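Local coordinates for putative hydrolase (Chromobacterium violaceum, PDB 3MCW), which is a putative hydrolase of the isochorismatase family, related to nicotinamidases, whose substrate is not established, at residues V131-E145 / L171-G183. Residues are numbered along the deposited sequence; the frame is centred on the assembly and turned at random. Where two conformers were deposited one is given.
Sequences VRMAGNLGFAVCLAE and LANLDGEYCRVCG
Arg132 leaves its helix with CG beside the backbone N (chi1 -74°) and then runs extended to NE, while Tyr178, with chi1 -58°, turns its ring up against that chain. Arg132 CG therefore sits over the centre of the ring, 3.7 Å from the Tyr178 centroid, in a CH-pi contact. Further out, Arg132 NH1 comes within 3.0 Å of Tyr178 OH, and NH2 makes a salt bridge to Glu128 and a hydrogen bond to Ser124 O of the second subunit. Where the helix passes the Tyr178 backbone, Gly135 has no side chain to block the approach, and Gly135 CA lies 3.4 Å from Tyr178 O. A water takes up the same carbonyl and joins it to Phe139 O and Val141 N. Beyond it, strand 180-182 pairs in parallel with strand 140-144 as the last strand of the central sheet in this chain, part of the alpha/beta fold of the isochorismatase family. Arg180 N starts the pairing on Val141 O (2.9 Å), and Glu145 N ends it on Cys182 O. On the face carrying Leu143 and Val181, Leu143 CD2 meets Leu174 CD1 at 3.7 Å and Leu171 CD2 at 3.8 Å, packing helix 163-174 onto the strand. Leu171 CD1 also touches Glu145, whose OE1 is hydrogen-bonded to His167.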
ATOM      1  N   VAL A 131       5.372   3.922  -1.627  1.00  5.18           N
ATOM      2  CA  VAL A 131       4.734   4.935  -2.449  1.00  5.13           C
ATOM      3  C   VAL A 131       3.320   5.249  -1.978  1.00  5.10           C
ATOM      4  O   VAL A 131       2.914   6.401  -1.958  1.00  5.46           O
ATOM      5  CB  VAL A 131       4.767   4.557  -3.952  1.00  5.50           C
ATOM      6  CG1 VAL A 131       3.967   5.524  -4.777  1.00  7.32           C
ATOM      7  CG2 VAL A 131       6.204   4.491  -4.440  1.00  6.69           C
ATOM      8  N   ARG A 132       2.545   4.227  -1.609  1.00  5.09           N
ATOM      9  CA  ARG A 132       1.184   4.494  -1.126  1.00  5.20           C
ATOM     10  C   ARG A 132       1.259   5.402   0.097  1.00  5.62           C
ATOM     11  O   ARG A 132       0.482   6.364   0.192  1.00  6.12           O
ATOM     12  CB  ARG A 132       0.408   3.226  -0.821  1.00  5.32           C
ATOM     13  CG  ARG A 132      -0.055   2.456  -2.037  1.00  5.64           C
ATOM     14  CD  ARG A 132      -0.964   1.299  -1.654  1.00  7.25           C
ATOM     15  NE  ARG A 132      -1.410   0.465  -2.763  1.00  7.67           N
ATOM     16  CZ  ARG A 132      -2.684   0.175  -3.035  1.00  6.98           C
ATOM     17  NH1 ARG A 132      -3.694   0.713  -2.396  1.00  7.76           N
ATOM     18  NH2 ARG A 132      -2.932  -0.770  -3.930  1.00  8.13           N
HETATM   19  N   MSE A 133       2.142   5.091   1.037  1.00  5.78           N
HETATM   20  CA  MSE A 133       2.280   5.974   2.211  0.60  5.89           C
HETATM   21  C   MSE A 133       2.787   7.341   1.840  1.00  6.06           C
HETATM   22  O   MSE A 133       2.265   8.345   2.331  1.00  7.05           O
HETATM   23  CB  MSE A 133       3.168   5.376   3.300  0.60  6.10           C
HETATM   24  CG  MSE A 133       2.487   4.352   4.069  0.60  5.76           C
HETATM   25 SE   MSE A 133       3.426   3.835   5.707  0.45  6.38          SE
HETATM   26  CE  MSE A 133       3.522   5.556   6.615  0.60  8.47           C
ATOM     27  N   ALA A 134       3.802   7.417   0.981  1.00  5.62           N
ATOM     28  CA  ALA A 134       4.319   8.728   0.585  1.00  6.08           C
ATOM     29  C   ALA A 134       3.237   9.625   0.011  1.00  5.94           C
ATOM     30  O   ALA A 134       3.138  10.803   0.367  1.00  7.21           O
ATOM     31  CB  ALA A 134       5.470   8.573  -0.407  1.00  6.82           C
ATOM     32  N   GLY A 135       2.461   9.099  -0.924  1.00  5.98           N
ATOM     33  CA  GLY A 135       1.431   9.907  -1.543  1.00  6.74           C
ATOM     34  C   GLY A 135       0.379  10.349  -0.527  1.00  6.61           C
ATOM     35  O   GLY A 135      -0.016  11.517  -0.471  1.00  7.19           O
ATOM     36  N   ASN A 136      -0.038   9.429   0.345  1.00  6.76           N
ATOM     37  CA  ASN A 136      -1.043   9.790   1.338  1.00  7.27           C
ATOM     38  C   ASN A 136      -0.529  10.758   2.399  1.00  7.24           C
ATOM     39  O   ASN A 136      -1.308  11.526   2.956  1.00  8.80           O
ATOM     40  CB  ASN A 136      -1.626   8.538   2.022  1.00  7.58           C
ATOM     41  CG  ASN A 136      -2.595   7.691   1.175  1.00  7.56           C
ATOM     42  OD1 ASN A 136      -3.126   6.720   1.701  1.00  9.04           O
ATOM     43  ND2 ASN A 136      -2.861   8.038  -0.048  1.00  8.35           N
ATOM     44  N   LEU A 137       0.779  10.740   2.656  1.00  7.16           N
ATOM     45  CA  LEU A 137       1.411  11.702   3.566  1.00  7.99           C
ATOM     46  C   LEU A 137       1.562  13.087   2.925  1.00  8.35           C
ATOM     47  O   LEU A 137       1.935  14.036   3.608  1.00 11.64           O
ATOM     48  CB  LEU A 137       2.776  11.186   4.038  1.00  8.08           C
ATOM     49  CG  LEU A 137       2.732  10.019   5.038  1.00  8.28           C
ATOM     50  CD1 LEU A 137       4.133   9.446   5.231  1.00  9.93           C
ATOM     51  CD2 LEU A 137       2.119  10.425   6.385  1.00 10.17           C
ATOM     52  N   GLY A 138       1.314  13.219   1.635  1.00  8.16           N
ATOM     53  CA  GLY A 138       1.365  14.494   0.930  1.00  9.16           C
ATOM     54  C   GLY A 138       2.627  14.787   0.153  1.00  9.16           C
ATOM     55  O   GLY A 138       2.850  15.903  -0.255  1.00 13.30           O
ATOM     56  N   PHE A 139       3.483  13.789  -0.026  1.00  7.49           N
ATOM     57  CA  PHE A 139       4.663  13.947  -0.891  1.00  7.60           C
ATOM     58  C   PHE A 139       4.233  13.828  -2.336  1.00  8.00           C
ATOM     59  O   PHE A 139       3.296  13.111  -2.690  1.00  9.86           O
ATOM     60  CB  PHE A 139       5.698  12.875  -0.558  1.00  7.87           C
ATOM     61  CG  PHE A 139       6.279  13.061   0.792  1.00  7.74           C
ATOM     62  CD1 PHE A 139       7.353  13.897   0.972  1.00  9.80           C
ATOM     63  CD2 PHE A 139       5.781  12.392   1.894  1.00  8.65           C
ATOM     64  CE1 PHE A 139       7.873  14.117   2.215  1.00 10.71           C
ATOM     65  CE2 PHE A 139       6.297  12.605   3.171  1.00  8.84           C
ATOM     66  CZ  PHE A 139       7.341  13.487   3.326  1.00  8.93           C
ATOM     67  N   ALA A 140       4.928  14.573  -3.199  1.00  7.99           N
ATOM     68  CA  ALA A 140       4.760  14.532  -4.661  1.00  8.29           C
ATOM     69  C   ALA A 140       5.735  13.474  -5.180  1.00  7.94           C
ATOM     70  O   ALA A 140       6.941  13.685  -5.180  1.00 10.44           O
ATOM     71  CB  ALA A 140       5.056  15.871  -5.250  1.00 10.55           C
ATOM     72  N   VAL A 141       5.203  12.349  -5.629  1.00  7.60           N
ATOM     73  CA  VAL A 141       6.018  11.193  -5.970  1.00  7.23           C
ATOM     74  C   VAL A 141       5.992  10.919  -7.464  1.00  6.99           C
ATOM     75  O   VAL A 141       4.929  10.842  -8.080  1.00  7.73           O
ATOM     76  CB  VAL A 141       5.530   9.918  -5.248  1.00  7.83           C
ATOM     77  CG1 VAL A 141       6.375   8.737  -5.635  1.00 10.52           C
ATOM     78  CG2 VAL A 141       5.479  10.145  -3.751  1.00 11.30           C
ATOM     79  N   CYS A 142       7.190  10.785  -8.039  1.00  6.75           N
ATOM     80  CA  CYS A 142       7.366  10.244  -9.411  0.50  7.16           C
ATOM     81  C   CYS A 142       7.956   8.867  -9.251  1.00  7.22           C
ATOM     82  O   CYS A 142       9.028   8.700  -8.680  1.00 10.10           O
ATOM     83  CB  CYS A 142       8.344  11.049 -10.278  0.50  8.28           C
ATOM     84  SG  CYS A 142       7.855  12.730 -10.605  0.50 12.72           S
ATOM     85  N   LEU A 143       7.260   7.861  -9.770  1.00  6.70           N
ATOM     86  CA  LEU A 143       7.711   6.480  -9.706  1.00  6.55           C
ATOM     87  C   LEU A 143       8.366   6.140 -11.030  1.00  6.34           C
ATOM     88  O   LEU A 143       7.694   6.128 -12.077  1.00  7.31           O
ATOM     89  CB  LEU A 143       6.519   5.560  -9.414  1.00  7.21           C
ATOM     90  CG  LEU A 143       6.876   4.091  -9.305  1.00  7.73           C
ATOM     91  CD1 LEU A 143       7.901   3.808  -8.237  1.00  7.37           C
ATOM     92  CD2 LEU A 143       5.605   3.304  -8.980  1.00 11.17           C
ATOM     93  N   ALA A 144       9.676   5.882 -11.022  1.00  6.13           N
ATOM     94  CA  ALA A 144      10.455   5.564 -12.221  1.00  6.58           C
ATOM     95  C   ALA A 144      10.285   4.084 -12.495  1.00  6.62           C
ATOM     96  O   ALA A 144      11.067   3.243 -12.040  1.00  6.83           O
ATOM     97  CB  ALA A 144      11.931   5.950 -12.042  1.00  8.34           C
ATOM     98  N   GLU A 145       9.248   3.747 -13.248  1.00  6.78           N
ATOM     99  CA  GLU A 145       8.807   2.357 -13.302  1.00  6.92           C
ATOM    100  C   GLU A 145       9.797   1.418 -13.998  1.00  6.48           C
ATOM    101  O   GLU A 145       9.850   0.243 -13.715  1.00  6.75           O
ATOM    102  CB  GLU A 145       7.392   2.230 -13.881  1.00  8.04           C
ATOM    103  CG  GLU A 145       7.274   2.604 -15.323  1.00  8.37           C
ATOM    104  CD  GLU A 145       7.611   1.468 -16.279  1.00  8.20           C
ATOM    105  OE1 GLU A 145       7.459   0.285 -15.913  1.00  8.76           O
ATOM    106  OE2 GLU A 145       8.012   1.788 -17.425  1.00 12.68           O
ATOM    107  N   LEU A 171       1.275  -0.660 -10.969  1.00  6.43           N
ATOM    108  CA  LEU A 171       1.391   0.676 -11.544  1.00  6.51           C
ATOM    109  C   LEU A 171       0.018   1.330 -11.743  1.00  6.44           C
ATOM    110  O   LEU A 171      -0.147   2.516 -11.521  1.00  6.98           O
ATOM    111  CB  LEU A 171       2.154   0.667 -12.869  1.00  6.94           C
ATOM    112  CG  LEU A 171       3.637   0.310 -12.829  1.00  8.05           C
ATOM    113  CD1 LEU A 171       4.193   0.436 -14.242  1.00  8.59           C
ATOM    114  CD2 LEU A 171       4.417   1.082 -11.764  1.00  9.40           C
ATOM    115  N   ALA A 172      -0.952   0.564 -12.223  1.00  6.76           N
ATOM    116  CA  ALA A 172      -2.287   1.107 -12.427  1.00  6.99           C
ATOM    117  C   ALA A 172      -2.925   1.546 -11.107  1.00  7.12           C
ATOM    118  O   ALA A 172      -3.616   2.562 -11.071  1.00  8.40           O
ATOM    119  CB  ALA A 172      -3.164   0.104 -13.142  1.00  8.49           C
ATOM    120  N   ASN A 173      -2.741   0.759 -10.061  1.00  6.81           N
ATOM    121  CA  ASN A 173      -3.268   1.133  -8.738  1.00  7.83           C
ATOM    122  C   ASN A 173      -2.565   2.348  -8.152  1.00  7.45           C
ATOM    123  O   ASN A 173      -3.175   3.114  -7.408  1.00  8.91           O
ATOM    124  CB  ASN A 173      -3.189  -0.053  -7.774  1.00  8.76           C
ATOM    125  CG  ASN A 173      -4.254  -1.153  -8.059  1.00  9.29           C
ATOM    126  OD1 ASN A 173      -5.272  -0.899  -8.727  1.00 12.03           O
ATOM    127  ND2 ASN A 173      -3.980  -2.344  -7.599  1.00 11.41           N
ATOM    128  N   LEU A 174      -1.294   2.526  -8.479  1.00  6.59           N
ATOM    129  CA  LEU A 174      -0.499   3.615  -7.944  1.00  6.76           C
ATOM    130  C   LEU A 174      -0.689   4.935  -8.683  1.00  6.46           C
ATOM    131  O   LEU A 174      -0.694   6.000  -8.056  1.00  7.49           O
ATOM    132  CB  LEU A 174       0.980   3.225  -7.928  1.00  6.50           C
ATOM    133  CG  LEU A 174       1.368   2.173  -6.908  1.00  7.07           C
ATOM    134  CD1 LEU A 174       2.785   1.680  -7.119  1.00  9.13           C
ATOM    135  CD2 LEU A 174       1.230   2.749  -5.473  1.00 10.27           C
ATOM    136  N   ASP A 175      -0.776   4.889 -10.012  1.00  6.66           N
ATOM    137  CA  ASP A 175      -0.794   6.088 -10.820  1.00  7.10           C
ATOM    138  C   ASP A 175      -2.035   6.909 -10.532  1.00  7.46           C
ATOM    139  O   ASP A 175      -3.146   6.382 -10.425  1.00  8.98           O
ATOM    140  CB  ASP A 175      -0.736   5.768 -12.322  1.00  7.65           C
ATOM    141  CG  ASP A 175      -0.545   7.009 -13.131  1.00  9.77           C
ATOM    142  OD1 ASP A 175       0.461   7.731 -12.917  1.00  8.97           O
ATOM    143  OD2 ASP A 175      -1.454   7.376 -13.943  1.00 12.77           O
ATOM    144  N   GLY A 176      -1.842   8.228 -10.431  1.00  7.16           N
ATOM    145  CA  GLY A 176      -2.930   9.184 -10.177  1.00  8.19           C
ATOM    146  C   GLY A 176      -3.289   9.224  -8.688  1.00  7.95           C
ATOM    147  O   GLY A 176      -3.239  10.271  -8.049  1.00 11.30           O
ATOM    148  N   GLU A 177      -3.622   8.090  -8.113  1.00  8.13           N
ATOM    149  CA  GLU A 177      -4.090   8.036  -6.750  1.00  8.24           C
ATOM    150  C   GLU A 177      -2.980   8.310  -5.743  1.00  7.91           C
ATOM    151  O   GLU A 177      -3.225   8.888  -4.691  1.00  8.97           O
ATOM    152  CB  GLU A 177      -4.743   6.667  -6.496  1.00  9.14           C
ATOM    153  CG  GLU A 177      -5.586   6.561  -5.263  1.00  9.92           C
ATOM    154  CD  GLU A 177      -6.939   7.267  -5.335  1.00 11.99           C
ATOM    155  OE1 GLU A 177      -7.211   7.982  -6.330  1.00 16.03           O
ATOM    156  OE2 GLU A 177      -7.752   7.105  -4.381  1.00 11.84           O
ATOM    157  N   TYR A 178      -1.775   7.821  -6.023  1.00  7.10           N
ATOM    158  CA  TYR A 178      -0.640   7.904  -5.099  1.00  7.28           C
ATOM    159  C   TYR A 178       0.604   8.586  -5.646  1.00  7.27           C
ATOM    160  O   TYR A 178       1.440   9.025  -4.862  1.00  8.23           O
ATOM    161  CB  TYR A 178      -0.263   6.511  -4.601  1.00  7.14           C
ATOM    162  CG  TYR A 178      -1.389   5.778  -3.904  1.00  6.63           C
ATOM    163  CD1 TYR A 178      -1.614   5.913  -2.525  1.00  6.81           C
ATOM    164  CD2 TYR A 178      -2.186   4.900  -4.599  1.00  6.80           C
ATOM    165  CE1 TYR A 178      -2.641   5.188  -1.904  1.00  7.27           C
ATOM    166  CE2 TYR A 178      -3.221   4.190  -3.975  1.00  7.19           C
ATOM    167  CZ  TYR A 178      -3.427   4.339  -2.645  1.00  7.04           C
ATOM    168  OH  TYR A 178      -4.424   3.644  -1.992  1.00  8.10           O
ATOM    169  N   CYS A 179       0.778   8.593  -6.965  1.00  7.05           N
ATOM    170  CA  CYS A 179       2.018   9.079  -7.588  1.00  6.85           C
ATOM    171  C   CYS A 179       1.790   9.310  -9.061  1.00  7.44           C
ATOM    172  O   CYS A 179       0.698   9.052  -9.586  1.00  8.79           O
ATOM    173  CB  CYS A 179       3.145   8.066  -7.405  1.00  6.92           C
ATOM    174  SG  CYS A 179       2.928   6.558  -8.384  1.00  7.89           S
ATOM    175  N   ARG A 180       2.800   9.869  -9.726  1.00  6.95           N
ATOM    176  CA  ARG A 180       2.860   9.905 -11.179  1.00  7.05           C
ATOM    177  C   ARG A 180       3.840   8.836 -11.628  1.00  6.48           C
ATOM    178  O   ARG A 180       5.036   8.901 -11.311  1.00  7.85           O
ATOM    179  CB  ARG A 180       3.327  11.277 -11.643  1.00  8.43           C
ATOM    180  CG  ARG A 180       3.349  11.396 -13.151  1.00 11.78           C
ATOM    181  CD  ARG A 180       3.677  12.789 -13.602  1.00 16.46           C
ATOM    182  NE  ARG A 180       3.778  12.848 -15.041  1.00 19.20           N
ATOM    183  CZ  ARG A 180       3.764  13.967 -15.732  1.00 20.05           C
ATOM    184  NH1 ARG A 180       3.691  15.125 -15.100  1.00 24.87           N
ATOM    185  NH2 ARG A 180       3.867  13.912 -17.043  1.00 28.67           N
ATOM    186  N   VAL A 181       3.364   7.862 -12.398  1.00  7.18           N
ATOM    187  CA  VAL A 181       4.229   6.828 -12.967  1.00  7.06           C
ATOM    188  C   VAL A 181       4.890   7.407 -14.226  1.00  7.21           C
ATOM    189  O   VAL A 181       4.227   7.930 -15.093  1.00  9.86           O
ATOM    190  CB  VAL A 181       3.409   5.583 -13.295  1.00  7.89           C
ATOM    191  CG1 VAL A 181       4.285   4.564 -14.060  1.00 10.40           C
ATOM    192  CG2 VAL A 181       2.842   4.981 -12.010  1.00  9.10           C
ATOM    193  N   CYS A 182       6.220   7.290 -14.304  1.00  8.39           N
ATOM    194  CA  CYS A 182       6.906   7.756 -15.481  0.50  9.57           C
ATOM    195  C   CYS A 182       8.176   6.966 -15.709  1.00  8.64           C
ATOM    196  O   CYS A 182       8.417   5.953 -15.038  1.00  9.54           O
ATOM    197  CB  CYS A 182       7.199   9.222 -15.300  0.50 12.17           C
ATOM    198  SG  CYS A 182       8.205   9.476 -13.839  0.50 15.46           S
ATOM    199  N   GLY A 183       8.924   7.333 -16.743  1.00  9.42           N
ATOM    200  CA  GLY A 183      10.149   6.640 -17.069  1.00  9.76           C
ATOM    201  C   GLY A 183      11.370   7.447 -16.691  1.00  8.53           C
ATOM    202  O   GLY A 183      11.371   8.672 -16.672  1.00  9.61           O
TER
HETATM  203  O   HOH W   1      -2.065   9.840  -2.244  1.00 10.89           O
HETATM  204  O   HOH W   2       2.383  11.676  -4.984  1.00 11.80           O